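Local coordinates for bartonella effector protein (Bep) substrate of VirB T4SS (Bartonella sp. AR 15-3, PDB 4M16) that probably transfers AMP from ATP to tyrosine or threonine side chains of target proteins, here as the N-terminal Fic domain of a longer effector translocated by a type IV secretion system, at residues A[11-16]-A[91-96]; A[95-100]-A[107-112]. One frame throughout, in Å; residues are numbered along the deposited sequence.

Contact 1: A[11-16]-A[91-96]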
ATOM      1  N   LEU A  11     -14.728  -5.754 -15.020  1.00 18.23           N
ATOM      2  CA  LEU A  11     -14.063  -5.593 -16.314  1.00 18.59           C
ATOM      3  C   LEU A  11     -14.028  -4.109 -16.798  1.00 18.19           C
ATOM      4  O   LEU A  11     -13.169  -3.737 -17.590  1.00 18.58           O
ATOM      5  CB  LEU A  11     -14.710  -6.480 -17.400  1.00 19.71           C
ATOM      6  CG  LEU A  11     -14.616  -8.008 -17.202  1.00 21.19           C
ATOM      7  CD1 LEU A  11     -15.273  -8.774 -18.337  1.00 22.50           C
ATOM      8  CD2 LEU A  11     -13.175  -8.485 -16.999  1.00 22.91           C
ATOM      9  N   ASN A  12     -14.923  -3.265 -16.302  1.00 19.17           N
ATOM     10  CA  ASN A  12     -14.895  -1.849 -16.677  1.00 18.21           C
ATOM     11  C   ASN A  12     -13.670  -1.058 -16.188  1.00 18.14           C
ATOM     12  O   ASN A  12     -13.477   0.100 -16.587  1.00 19.37           O
ATOM     13  CB  ASN A  12     -16.168  -1.171 -16.223  1.00 18.38           C
ATOM     14  CG  ASN A  12     -17.360  -1.498 -17.108  1.00 18.22           C
ATOM     15  OD1 ASN A  12     -17.224  -1.937 -18.257  1.00 18.55           O
ATOM     16  ND2 ASN A  12     -18.539  -1.318 -16.558  1.00 18.95           N
ATOM     17  N   TYR A  13     -12.859  -1.651 -15.327  1.00 17.82           N
ATOM     18  CA  TYR A  13     -11.521  -1.086 -15.053  1.00 18.03           C
ATOM     19  C   TYR A  13     -10.515  -1.193 -16.224  1.00 17.97           C
ATOM     20  O   TYR A  13      -9.510  -0.471 -16.227  1.00 18.28           O
ATOM     21  CB  TYR A  13     -10.891  -1.663 -13.773  1.00 18.46           C
ATOM     22  CG  TYR A  13     -11.367  -1.050 -12.487  1.00 19.00           C
ATOM     23  CD1 TYR A  13     -10.980   0.231 -12.135  1.00 19.21           C
ATOM     24  CD2 TYR A  13     -12.211  -1.730 -11.629  1.00 19.88           C
ATOM     25  CE1 TYR A  13     -11.389   0.818 -10.971  1.00 20.77           C
ATOM     26  CE2 TYR A  13     -12.630  -1.108 -10.443  1.00 21.38           C
ATOM     27  CZ  TYR A  13     -12.227   0.154 -10.148  1.00 21.56           C
ATOM     28  OH  TYR A  13     -12.608   0.831  -9.015  1.00 27.10           O
ATOM     29  N   PHE A  14     -10.734  -2.113 -17.164  1.00 18.36           N
ATOM     30  CA  PHE A  14      -9.848  -2.329 -18.290  1.00 18.86           C
ATOM     31  C   PHE A  14     -10.431  -1.813 -19.599  1.00 19.26           C
ATOM     32  O   PHE A  14     -11.660  -1.722 -19.747  1.00 18.99           O
ATOM     33  CB  PHE A  14      -9.600  -3.842 -18.503  1.00 20.01           C
ATOM     34  CG  PHE A  14      -9.076  -4.542 -17.300  1.00 21.62           C
ATOM     35  CD1 PHE A  14      -7.757  -4.394 -16.911  1.00 22.87           C
ATOM     36  CD2 PHE A  14      -9.879  -5.382 -16.575  1.00 23.29           C
ATOM     37  CE1 PHE A  14      -7.255  -5.037 -15.808  1.00 23.36           C
ATOM     38  CE2 PHE A  14      -9.377  -6.042 -15.481  1.00 24.95           C
ATOM     39  CZ  PHE A  14      -8.069  -5.870 -15.092  1.00 24.24           C
ATOM     40  N   TYR A  15      -9.569  -1.540 -20.563  1.00 18.81           N
ATOM     41  CA  TYR A  15     -10.040  -1.405 -21.960  1.00 19.57           C
ATOM     42  C   TYR A  15     -10.693  -2.705 -22.418  1.00 20.14           C
ATOM     43  O   TYR A  15     -10.155  -3.771 -22.145  1.00 20.71           O
ATOM     44  CB  TYR A  15      -8.901  -1.074 -22.925  1.00 19.72           C
ATOM     45  CG  TYR A  15      -8.309   0.298 -22.624  1.00 19.49           C
ATOM     46  CD1 TYR A  15      -9.090   1.434 -22.708  1.00 19.88           C
ATOM     47  CD2 TYR A  15      -7.007   0.438 -22.175  1.00 19.38           C
ATOM     48  CE1 TYR A  15      -8.586   2.697 -22.401  1.00 19.84           C
ATOM     49  CE2 TYR A  15      -6.506   1.681 -21.859  1.00 19.12           C
ATOM     50  CZ  TYR A  15      -7.295   2.810 -21.992  1.00 19.39           C
ATOM     51  OH  TYR A  15      -6.795   4.047 -21.671  1.00 20.05           O
ATOM     52  N   PRO A  16     -11.823  -2.613 -23.147  1.00 21.15           N
ATOM     53  CA  PRO A  16     -12.556  -3.823 -23.570  1.00 21.69           C
ATOM     54  C   PRO A  16     -11.650  -4.849 -24.207  1.00 22.01           C
ATOM     55  O   PRO A  16     -10.892  -4.534 -25.146  1.00 22.18           O
ATOM     56  CB  PRO A  16     -13.585  -3.292 -24.569  1.00 23.04           C
ATOM     57  CG  PRO A  16     -13.764  -1.845 -24.248  1.00 23.64           C
ATOM     58  CD  PRO A  16     -12.565  -1.377 -23.452  1.00 21.79           C
ATOM     59  N   THR A  91     -18.793   4.525 -18.063  1.00 23.48           N
ATOM     60  CA  THR A  91     -18.906   3.221 -17.418  1.00 23.06           C
ATOM     61  C   THR A  91     -18.698   3.379 -15.930  1.00 22.66           C
ATOM     62  O   THR A  91     -18.135   4.382 -15.460  1.00 22.17           O
ATOM     63  CB  THR A  91     -17.930   2.157 -17.961  1.00 22.32           C
ATOM     64  OG1 THR A  91     -16.571   2.569 -17.738  1.00 22.30           O
ATOM     65  CG2 THR A  91     -18.222   1.924 -19.451  1.00 23.52           C
ATOM     66  N   ILE A  92     -19.200   2.393 -15.197  1.00 22.39           N
ATOM     67  CA  ILE A  92     -19.078   2.385 -13.758  1.00 22.24           C
ATOM     68  C   ILE A  92     -18.386   1.096 -13.380  1.00 21.60           C
ATOM     69  O   ILE A  92     -18.739   0.022 -13.860  1.00 21.30           O
ATOM     70  CB  ILE A  92     -20.449   2.550 -13.056  1.00 23.75           C
ATOM     71  CG1 ILE A  92     -21.048   3.908 -13.452  1.00 25.33           C
ATOM     72  CG2 ILE A  92     -20.324   2.420 -11.528  1.00 23.32           C
ATOM     73  CD1 ILE A  92     -22.468   4.064 -13.042  1.00 27.39           C
ATOM     74  N   ALA A  93     -17.375   1.228 -12.541  1.00 20.51           N
ATOM     75  CA  ALA A  93     -16.510   0.129 -12.219  1.00 20.22           C
ATOM     76  C   ALA A  93     -16.508  -0.114 -10.739  1.00 21.47           C
ATOM     77  O   ALA A  93     -16.782   0.796  -9.910  1.00 20.35           O
ATOM     78  CB  ALA A  93     -15.098   0.388 -12.734  1.00 19.73           C
ATOM     79  N   GLN A  94     -16.182  -1.360 -10.404  1.00 22.70           N
ATOM     80  CA  GLN A  94     -16.197  -1.811  -9.044  1.00 24.43           C
ATOM     81  C   GLN A  94     -15.251  -2.970  -8.866  1.00 23.41           C
ATOM     82  O   GLN A  94     -14.973  -3.691  -9.799  1.00 22.68           O
ATOM     83  CB  GLN A  94     -17.597  -2.225  -8.627  1.00 27.70           C
ATOM     84  CG  GLN A  94     -17.650  -2.291  -7.118  1.00 31.37           C
ATOM     85  CD  GLN A  94     -19.053  -2.193  -6.642  1.00 34.65           C
ATOM     86  OE1 GLN A  94     -20.005  -2.627  -7.362  1.00 39.17           O
ATOM     87  NE2 GLN A  94     -19.229  -1.523  -5.496  1.00 34.59           N
ATOM     88  N   MET A  95     -14.675  -3.084  -7.678  1.00 22.56           N
ATOM     89  CA  MET A  95     -13.797  -4.205  -7.394  1.00 22.67           C
ATOM     90  C   MET A  95     -13.961  -4.666  -5.965  1.00 20.30           C
ATOM     91  O   MET A  95     -13.096  -4.422  -5.154  1.00 19.80           O
ATOM     92  CB  MET A  95     -12.355  -3.813  -7.684  1.00 23.64           C
ATOM     93  CG  MET A  95     -11.349  -4.947  -7.576  1.00 26.15           C
ATOM     94  SD  MET A  95     -11.547  -5.996  -9.014  1.00 31.09           S
ATOM     95  CE  MET A  95      -9.946  -6.774  -9.129  1.00 27.32           C
ATOM     96  N   SER A  96     -15.077  -5.293  -5.654  1.00 20.16           N
ATOM     97  CA  SER A  96     -15.318  -5.719  -4.235  1.00 21.66           C
ATOM     98  C   SER A  96     -14.303  -6.783  -3.741  1.00 21.15           C
ATOM     99  O   SER A  96     -13.908  -6.812  -2.565  1.00 20.22           O
ATOM    100  CB  SER A  96     -16.776  -6.184  -4.025  1.00 22.51           C
ATOM    101  OG  SER A  96     -17.650  -5.095  -4.320  1.00 24.49           O
TER
HETATM  102  O   HOH W   1     -14.578   0.174  -7.477  1.00 27.37           O

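Contact 2: A[95-100]-A[107-112]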
ATOM      1  N   MET A  95     -14.675  -3.084  -7.678  1.00 22.56           N
ATOM      2  CA  MET A  95     -13.797  -4.205  -7.394  1.00 22.67           C
ATOM      3  C   MET A  95     -13.961  -4.666  -5.965  1.00 20.30           C
ATOM      4  O   MET A  95     -13.096  -4.422  -5.154  1.00 19.80           O
ATOM      5  CB  MET A  95     -12.355  -3.813  -7.684  1.00 23.64           C
ATOM      6  CG  MET A  95     -11.349  -4.947  -7.576  1.00 26.15           C
ATOM      7  SD  MET A  95     -11.547  -5.996  -9.014  1.00 31.09           S
ATOM      8  CE  MET A  95      -9.946  -6.774  -9.129  1.00 27.32           C
ATOM      9  N   SER A  96     -15.077  -5.293  -5.654  1.00 20.16           N
ATOM     10  CA  SER A  96     -15.318  -5.719  -4.235  1.00 21.66           C
ATOM     11  C   SER A  96     -14.303  -6.783  -3.741  1.00 21.15           C
ATOM     12  O   SER A  96     -13.908  -6.812  -2.565  1.00 20.22           O
ATOM     13  CB  SER A  96     -16.776  -6.184  -4.025  1.00 22.51           C
ATOM     14  OG  SER A  96     -17.650  -5.095  -4.320  1.00 24.49           O
ATOM     15  N   MET A  97     -13.906  -7.687  -4.625  1.00 21.48           N
ATOM     16  CA  MET A  97     -13.054  -8.805  -4.251  1.00 22.18           C
ATOM     17  C   MET A  97     -11.724  -8.782  -5.002  1.00 21.14           C
ATOM     18  O   MET A  97     -11.688  -8.584  -6.215  1.00 19.06           O
ATOM     19  CB  MET A  97     -13.794 -10.145  -4.503  1.00 24.62           C
ATOM     20  CG  MET A  97     -14.930 -10.364  -3.533  1.00 27.51           C
ATOM     21  SD  MET A  97     -15.567 -12.030  -3.546  1.00 32.96           S
ATOM     22  CE  MET A  97     -16.366 -11.975  -5.134  1.00 32.92           C
ATOM     23  N   MET A  98     -10.653  -8.945  -4.239  1.00 20.72           N
ATOM     24  CA  MET A  98      -9.289  -9.020  -4.753  0.50 20.98           C
ATOM     25  C   MET A  98      -8.527 -10.071  -3.958  1.00 20.99           C
ATOM     26  O   MET A  98      -8.730 -10.243  -2.758  1.00 20.09           O
ATOM     27  CB  MET A  98      -8.600  -7.670  -4.610  0.50 21.47           C
ATOM     28  CG  MET A  98      -9.322  -6.564  -5.345  0.50 22.34           C
ATOM     29  SD  MET A  98      -8.282  -5.111  -5.652  0.50 23.96           S
ATOM     30  CE  MET A  98      -7.235  -5.668  -7.003  0.50 23.15           C
ATOM     31  N   LYS A  99      -7.689 -10.827  -4.627  1.00 22.17           N
ATOM     32  CA  LYS A  99      -6.975 -11.872  -3.965  1.00 22.36           C
ATOM     33  C   LYS A  99      -5.532 -11.858  -4.372  1.00 22.09           C
ATOM     34  O   LYS A  99      -5.134 -11.071  -5.259  1.00 21.33           O
ATOM     35  CB  LYS A  99      -7.658 -13.208  -4.249  1.00 24.68           C
ATOM     36  CG  LYS A  99      -7.689 -13.654  -5.678  1.00 26.19           C
ATOM     37  CD  LYS A  99      -8.581 -14.882  -5.780  1.00 28.55           C
ATOM     38  CE  LYS A  99      -8.490 -15.574  -7.120  1.00 31.87           C
ATOM     39  NZ  LYS A  99      -7.079 -15.638  -7.525  1.00 33.06           N
ATOM     40  N   ILE A 100      -4.744 -12.676  -3.697  1.00 22.87           N
ATOM     41  CA  ILE A 100      -3.330 -12.876  -4.054  1.00 23.72           C
ATOM     42  C   ILE A 100      -3.335 -13.757  -5.286  1.00 24.52           C
ATOM     43  O   ILE A 100      -3.892 -14.874  -5.255  1.00 24.89           O
ATOM     44  CB  ILE A 100      -2.497 -13.472  -2.886  1.00 22.03           C
ATOM     45  CG1 ILE A 100      -2.429 -12.477  -1.746  1.00 22.17           C
ATOM     46  CG2 ILE A 100      -1.083 -13.782  -3.309  1.00 22.57           C
ATOM     47  CD1 ILE A 100      -1.764 -13.019  -0.483  1.00 21.80           C
ATOM     48  N   PHE A 107      -7.822 -10.323   0.020  1.00 16.52           N
ATOM     49  CA  PHE A 107      -7.788  -9.061   0.749  1.00 16.08           C
ATOM     50  C   PHE A 107      -9.201  -8.779   1.284  1.00 15.67           C
ATOM     51  O   PHE A 107     -10.153  -9.522   1.042  1.00 15.76           O
ATOM     52  CB  PHE A 107      -7.316  -7.936  -0.192  1.00 15.30           C
ATOM     53  CG  PHE A 107      -5.927  -8.140  -0.670  1.00 15.92           C
ATOM     54  CD1 PHE A 107      -4.844  -8.006   0.208  1.00 16.06           C
ATOM     55  CD2 PHE A 107      -5.681  -8.570  -1.986  1.00 16.26           C
ATOM     56  CE1 PHE A 107      -3.541  -8.234  -0.257  1.00 16.19           C
ATOM     57  CE2 PHE A 107      -4.407  -8.803  -2.413  1.00 17.20           C
ATOM     58  CZ  PHE A 107      -3.340  -8.628  -1.552  1.00 16.95           C
ATOM     59  N   ALA A 108      -9.328  -7.713   2.026  1.00 15.20           N
ATOM     60  CA  ALA A 108     -10.619  -7.321   2.559  1.00 16.14           C
ATOM     61  C   ALA A 108     -11.659  -7.176   1.454  1.00 16.45           C
ATOM     62  O   ALA A 108     -11.394  -6.648   0.364  1.00 16.58           O
ATOM     63  CB  ALA A 108     -10.488  -6.018   3.288  1.00 16.32           C
ATOM     64  N   HIS A 109     -12.854  -7.610   1.773  1.00 17.19           N
ATOM     65  CA  HIS A 109     -13.997  -7.391   0.899  1.00 18.43           C
ATOM     66  C   HIS A 109     -14.354  -5.906   0.905  1.00 17.92           C
ATOM     67  O   HIS A 109     -14.216  -5.214   1.910  1.00 17.23           O
ATOM     68  CB  HIS A 109     -15.186  -8.292   1.364  1.00 20.31           C
ATOM     69  CG  HIS A 109     -16.303  -8.372   0.348  1.00 22.09           C
ATOM     70  ND1 HIS A 109     -17.199  -7.341   0.159  1.00 23.48           N
ATOM     71  CD2 HIS A 109     -16.626  -9.310  -0.566  1.00 24.11           C
ATOM     72  CE1 HIS A 109     -18.055  -7.659  -0.798  1.00 24.20           C
ATOM     73  NE2 HIS A 109     -17.747  -8.867  -1.240  1.00 23.90           N
ATOM     74  N   GLY A 110     -14.776  -5.402  -0.237  1.00 18.15           N
ATOM     75  CA  GLY A 110     -15.150  -3.993  -0.357  1.00 19.35           C
ATOM     76  C   GLY A 110     -16.111  -3.553   0.711  1.00 20.07           C
ATOM     77  O   GLY A 110     -16.037  -2.452   1.170  1.00 21.07           O
ATOM     78  N   ASP A 111     -17.057  -4.416   1.074  1.00 22.16           N
ATOM     79  CA  ASP A 111     -18.048  -4.156   2.124  1.00 24.35           C
ATOM     80  C   ASP A 111     -17.479  -3.802   3.504  1.00 23.74           C
ATOM     81  O   ASP A 111     -18.220  -3.349   4.366  1.00 24.77           O
ATOM     82  CB  ASP A 111     -18.965  -5.389   2.290  1.00 27.14           C
ATOM     83  CG  ASP A 111     -19.891  -5.576   1.121  1.00 30.17           C
ATOM     84  OD1 ASP A 111     -19.889  -4.706   0.189  1.00 33.92           O
ATOM     85  OD2 ASP A 111     -20.645  -6.581   1.137  1.00 34.11           O
ATOM     86  N   LYS A 112     -16.207  -4.087   3.723  1.00 22.08           N
ATOM     87  CA  LYS A 112     -15.530  -3.900   5.018  1.00 22.07           C
ATOM     88  C   LYS A 112     -14.452  -2.827   4.917  1.00 20.42           C
ATOM     89  O   LYS A 112     -13.895  -2.431   5.948  1.00 19.37           O
ATOM     90  CB  LYS A 112     -14.824  -5.193   5.438  1.00 22.81           C
ATOM     91  CG  LYS A 112     -15.767  -6.372   5.764  1.00 26.38           C
ATOM     92  CD  LYS A 112     -16.800  -5.946   6.769  1.00 30.43           C
ATOM     93  CE  LYS A 112     -17.347  -7.083   7.608  1.00 34.75           C
ATOM     94  NZ  LYS A 112     -18.302  -6.541   8.619  1.00 37.53           N
TER
HETATM   95  O   HOH W   2     -11.506  -9.101  -1.365  1.00 25.47           O

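Contact 1: A[11-16]-A[91-96]
Asn12 and Tyr13 carry the side of contact 1 that lies in a type I beta turn from Leu11 to Phe14, and they meet residues Thr91 to Met95, on and around strand 92-93. The turn is closed by Phe14 N bonding to Leu11 O. Asn12 gives the direct hydrogen bond of the contact. Its ND2 reaches Ile92 O at 3.0 Å, and the bond is nearly straight, with 172° at the hydrogen. The acceptor lies in the amide plane, while ND2 sits above the plane of the Ile92 carbonyl. Asn12 CG lies 3.8 Å from Thr91 CB. Thr91 OG1 bonds instead to Asp89.

Tyr13 packs with its ring. Ala93 CB stands over the centre of one ring face, 3.7 Å from the centroid, in a CH-pi contact. Gln94 O meets the ring edge at Tyr13 CE2, 3.5 Å away, and Met95 CB is 3.9 Å from the same carbon. Tyr13 OH is hydrogen-bonded to a water at 2.6 Å, which also accepts a weak bond from Met95 N.

Trp76 meets the Tyr13 ring edge-to-face. Strands 85-86 and 92-93 form a small antiparallel hairpin, consistent with the flap that in Fic enzymes lies by the active site and aligns the target segment. The turn after helix 8-11 is set against it. From that helix, Met9 touches Ile92 and Gln94, and Val10 touches Met95.

Contact 2: A[95-100]-A[107-112]
Gly110 N donates to Ser96 O at 2.9 Å, and Phe107 N donates to Met98 O at 2.9 Å. These two bonds join nearly antiparallel arms (173° apart), linking the segment after the probable Fic flap hairpin to the N-capped start of helix 110-126. Gly110 N lies on a lone pair in the plane of the Ser96 carbonyl; Phe107 N is tilted 24° from the plane of the Met98 carbonyl. A water adds a bridge, accepting from Met98 N and donating to Phe107 O. Ser96 O also receives a CA-H contact from His109, and Arg81 gives it a weak bond.

His109 is the N-cap of the helix. Its ND1 accepts from Asp111 N at 3.1 Å, close to the ring plane, which helps fix the rotation of the imidazole. One face of the ring is turned to Ser96 O, which is offset toward the rim. Met97 CG lies 3.6 Å from His109 CD2.

Phe107 CD2 is 4.0 Å from Met98 CB. Met196 of helix 185-197 touches Phe107 and Ile100. His153, the histidine of the HPF sequence that marks the Fic motif, stacks on the Phe107 ring. Ile100 crosses Phe107 at about a right angle, with Ile100 CG1 4.0 Å from Phe107 CZ.

In the fold
From the N terminus, the chain leaves helix 8-11 and makes the turn of segment 11-16. It then runs through helices 30-48 and 59-70 and strand 85-86 before segment 91-96 returns to that turn. Contact 1 therefore closes a long loop, with 74 residues between its segments. Contact 2 starts where contact 1 ends, sharing Met95 and Ser96, and closes a short loop of six intervening residues. The loops overlap slightly and do not nest. Their centres lie about 15 Å apart. Contact 1 holds the N-terminal turn against the probable flap hairpin of the Fic fold, and contact 2 joins its exit to helix 110-126. Arg81 bonds near the junction, to Met95 O and Ala108 O.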